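Local coordinates for protein chorismate synthase (Campylobacter jejuni, PDB 1SQ1) that probably catalyses the FMNH2-dependent anti-1,4-elimination of phosphate and a hydrogen from 5-enolpyruvylshikimate-3-phosphate, giving chorismate, the branch-point precursor of the aromatic amino acids, at residues K164-D169 / N285-T290. Numbering follows the deposited sequence.
Sequences KEEEFD and NLILKT
Lys289 and Glu165 form the one salt bridge between the two segments, with Lys289 NZ donating to Glu165 OE2 at 2.8 Å. The ammonium approaches the syn lone pair of OE2, on the side of OE1, and the two side chains cross at about a right angle. The lysine chain is extended up to CE and turns at its last torsion (chi4 69°), which places NZ beside OE2, while Lys289 CE lies 3.4 Å from Glu165 OE1. Glu165 OE2 also lies against a methyl group, Ile287 CG2, 3.5 Å away, so the ion pair has an apolar flank. The Lys289 side chain also touches Glu244 on the neighbouring strand 240-245. Strand 286-292 runs within an antiparallel sheet between strands 205-212 and 240-245, and the loop with its short 3-10 turn, leading from strand 159-160 to helix 170-175, packs over one face of that sheet. Asp169, at the N-cap of this helix, has OD1 satisfied by the backbone N of Phe172. Glu166 makes a looser approach to the strand: its OE2 stands 3.6 Å from Asn285 ND2, with carboxylate and amide planes 85° apart, and its OE1 lies 4.0 Å from Ile287 CD1. The Glu166 side chain also touches Lys210 of strand 205-212.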
ATOM      1  N   LYS A 164     -22.146  -6.849  33.532  1.00 80.06           N
ATOM      2  CA  LYS A 164     -20.808  -7.332  33.226  1.00 82.34           C
ATOM      3  C   LYS A 164     -20.678  -7.570  31.722  1.00 83.02           C
ATOM      4  O   LYS A 164     -21.640  -7.963  31.064  1.00 80.78           O
ATOM      5  CB  LYS A 164     -20.540  -8.628  33.987  1.00 84.53           C
ATOM      6  CG  LYS A 164     -20.189  -8.435  35.455  1.00 86.83           C
ATOM      7  CD  LYS A 164     -18.765  -7.912  35.580  1.00 90.28           C
ATOM      8  CE  LYS A 164     -18.269  -7.905  37.020  1.00 91.43           C
ATOM      9  NZ  LYS A 164     -16.849  -7.443  37.090  1.00 92.23           N
ATOM     10  N   GLU A 165     -19.483  -7.323  31.194  1.00 85.32           N
ATOM     11  CA  GLU A 165     -19.194  -7.497  29.771  1.00 87.52           C
ATOM     12  C   GLU A 165     -19.751  -8.834  29.286  1.00 89.16           C
ATOM     13  O   GLU A 165     -20.595  -8.887  28.387  1.00 90.45           O
ATOM     14  CB  GLU A 165     -17.681  -7.484  29.531  1.00 87.90           C
ATOM     15  CG  GLU A 165     -16.919  -6.394  30.265  1.00 90.30           C
ATOM     16  CD  GLU A 165     -17.104  -5.029  29.646  1.00 92.33           C
ATOM     17  OE1 GLU A 165     -18.263  -4.580  29.506  1.00 94.27           O
ATOM     18  OE2 GLU A 165     -16.083  -4.397  29.305  1.00 93.49           O
ATOM     19  N   GLU A 166     -19.266  -9.913  29.894  1.00 89.94           N
ATOM     20  CA  GLU A 166     -19.687 -11.263  29.530  1.00 89.75           C
ATOM     21  C   GLU A 166     -21.036 -11.599  30.177  1.00 87.72           C
ATOM     22  O   GLU A 166     -21.314 -12.756  30.484  1.00 86.64           O
ATOM     23  CB  GLU A 166     -18.613 -12.278  29.967  1.00 91.83           C
ATOM     24  CG  GLU A 166     -17.143 -11.887  29.625  1.00 94.37           C
ATOM     25  CD  GLU A 166     -16.745 -12.105  28.158  1.00 94.43           C
ATOM     26  OE1 GLU A 166     -17.587 -11.849  27.267  1.00 95.78           O
ATOM     27  OE2 GLU A 166     -15.581 -12.507  27.902  1.00 91.76           O
ATOM     28  N   GLU A 167     -21.873 -10.579  30.365  1.00 86.75           N
ATOM     29  CA  GLU A 167     -23.189 -10.754  30.980  1.00 83.95           C
ATOM     30  C   GLU A 167     -24.326 -10.208  30.120  1.00 81.07           C
ATOM     31  O   GLU A 167     -25.498 -10.461  30.393  1.00 78.83           O
ATOM     32  CB  GLU A 167     -23.212 -10.074  32.344  1.00 85.43           C
ATOM     33  CG  GLU A 167     -24.369 -10.492  33.211  1.00 88.82           C
ATOM     34  CD  GLU A 167     -24.225  -9.990  34.631  1.00 90.90           C
ATOM     35  OE1 GLU A 167     -23.165 -10.246  35.242  1.00 91.52           O
ATOM     36  OE2 GLU A 167     -25.167  -9.345  35.133  1.00 92.80           O
ATOM     37  N   PHE A 168     -23.970  -9.445  29.093  1.00 79.29           N
ATOM     38  CA  PHE A 168     -24.956  -8.876  28.188  1.00 78.28           C
ATOM     39  C   PHE A 168     -25.637 -10.016  27.440  1.00 78.11           C
ATOM     40  O   PHE A 168     -24.978 -10.954  26.992  1.00 78.07           O
ATOM     41  CB  PHE A 168     -24.288  -7.925  27.183  1.00 77.10           C
ATOM     42  CG  PHE A 168     -23.704  -6.681  27.803  1.00 74.44           C
ATOM     43  CD1 PHE A 168     -22.329  -6.498  27.870  1.00 73.99           C
ATOM     44  CD2 PHE A 168     -24.531  -5.681  28.298  1.00 72.95           C
ATOM     45  CE1 PHE A 168     -21.792  -5.333  28.420  1.00 72.66           C
ATOM     46  CE2 PHE A 168     -23.998  -4.521  28.848  1.00 70.99           C
ATOM     47  CZ  PHE A 168     -22.630  -4.348  28.906  1.00 70.46           C
ATOM     48  N   ASP A 169     -26.952  -9.924  27.288  1.00 77.38           N
ATOM     49  CA  ASP A 169     -27.708 -10.968  26.618  1.00 77.60           C
ATOM     50  C   ASP A 169     -27.741 -10.836  25.106  1.00 77.06           C
ATOM     51  O   ASP A 169     -28.519 -10.057  24.560  1.00 76.72           O
ATOM     52  CB  ASP A 169     -29.139 -10.987  27.141  1.00 80.36           C
ATOM     53  CG  ASP A 169     -29.814 -12.319  26.921  1.00 82.83           C
ATOM     54  OD1 ASP A 169     -29.716 -12.854  25.792  1.00 83.16           O
ATOM     55  OD2 ASP A 169     -30.443 -12.827  27.878  1.00 84.74           O
ATOM     56  N   ASN A 285     -11.669 -13.793  24.365  1.00 59.11           N
ATOM     57  CA  ASN A 285     -12.707 -13.120  23.597  1.00 58.60           C
ATOM     58  C   ASN A 285     -12.275 -11.702  23.334  1.00 57.61           C
ATOM     59  O   ASN A 285     -11.343 -11.206  23.967  1.00 58.18           O
ATOM     60  CB  ASN A 285     -14.004 -13.086  24.380  1.00 60.22           C
ATOM     61  CG  ASN A 285     -14.552 -14.457  24.637  1.00 61.07           C
ATOM     62  OD1 ASN A 285     -15.262 -15.013  23.801  1.00 63.68           O
ATOM     63  ND2 ASN A 285     -14.213 -15.028  25.789  1.00 60.28           N
ATOM     64  N   LEU A 286     -12.965 -11.039  22.416  1.00 55.45           N
ATOM     65  CA  LEU A 286     -12.632  -9.665  22.080  1.00 54.44           C
ATOM     66  C   LEU A 286     -13.680  -8.743  22.684  1.00 55.10           C
ATOM     67  O   LEU A 286     -14.873  -8.900  22.423  1.00 56.37           O
ATOM     68  CB  LEU A 286     -12.581  -9.504  20.555  1.00 51.85           C
ATOM     69  CG  LEU A 286     -11.316  -8.983  19.850  1.00 50.16           C
ATOM     70  CD1 LEU A 286     -10.027  -9.500  20.493  1.00 50.08           C
ATOM     71  CD2 LEU A 286     -11.396  -9.392  18.398  1.00 45.06           C
ATOM     72  N   ILE A 287     -13.234  -7.797  23.507  1.00 54.53           N
ATOM     73  CA  ILE A 287     -14.136  -6.839  24.148  1.00 54.88           C
ATOM     74  C   ILE A 287     -13.925  -5.458  23.548  1.00 54.47           C
ATOM     75  O   ILE A 287     -13.022  -4.732  23.949  1.00 56.28           O
ATOM     76  CB  ILE A 287     -13.884  -6.738  25.667  1.00 57.01           C
ATOM     77  CG1 ILE A 287     -13.818  -8.137  26.286  1.00 56.28           C
ATOM     78  CG2 ILE A 287     -15.007  -5.950  26.326  1.00 55.56           C
ATOM     79  CD1 ILE A 287     -15.081  -8.929  26.096  1.00 58.16           C
ATOM     80  N   LEU A 288     -14.774  -5.103  22.593  1.00 53.18           N
ATOM     81  CA  LEU A 288     -14.672  -3.825  21.903  1.00 51.05           C
ATOM     82  C   LEU A 288     -15.902  -2.978  22.137  1.00 50.65           C
ATOM     83  O   LEU A 288     -17.015  -3.463  22.006  1.00 52.21           O
ATOM     84  CB  LEU A 288     -14.532  -4.055  20.396  1.00 48.71           C
ATOM     85  CG  LEU A 288     -13.512  -5.097  19.978  1.00 44.31           C
ATOM     86  CD1 LEU A 288     -13.415  -5.140  18.468  1.00 42.02           C
ATOM     87  CD2 LEU A 288     -12.182  -4.763  20.612  1.00 43.11           C
ATOM     88  N   LYS A 289     -15.715  -1.712  22.472  1.00 50.13           N
ATOM     89  CA  LYS A 289     -16.865  -0.855  22.683  1.00 51.61           C
ATOM     90  C   LYS A 289     -16.771   0.376  21.801  1.00 51.79           C
ATOM     91  O   LYS A 289     -15.753   1.071  21.809  1.00 52.68           O
ATOM     92  CB  LYS A 289     -16.970  -0.451  24.152  1.00 52.35           C
ATOM     93  CG  LYS A 289     -16.912  -1.600  25.139  1.00 50.93           C
ATOM     94  CD  LYS A 289     -17.239  -1.084  26.515  1.00 53.41           C
ATOM     95  CE  LYS A 289     -16.886  -2.075  27.611  1.00 55.99           C
ATOM     96  NZ  LYS A 289     -15.400  -2.233  27.748  1.00 58.40           N
ATOM     97  N   THR A 290     -17.834   0.629  21.036  1.00 52.72           N
ATOM     98  CA  THR A 290     -17.917   1.773  20.124  1.00 53.00           C
ATOM     99  C   THR A 290     -19.040   2.725  20.546  1.00 52.83           C
ATOM    100  O   THR A 290     -20.217   2.349  20.569  1.00 53.11           O
ATOM    101  CB  THR A 290     -18.221   1.328  18.692  1.00 52.20           C
ATOM    102  OG1 THR A 290     -17.243   0.380  18.276  1.00 54.75           O
ATOM    103  CG2 THR A 290     -18.181   2.507  17.754  1.00 55.38           C
TER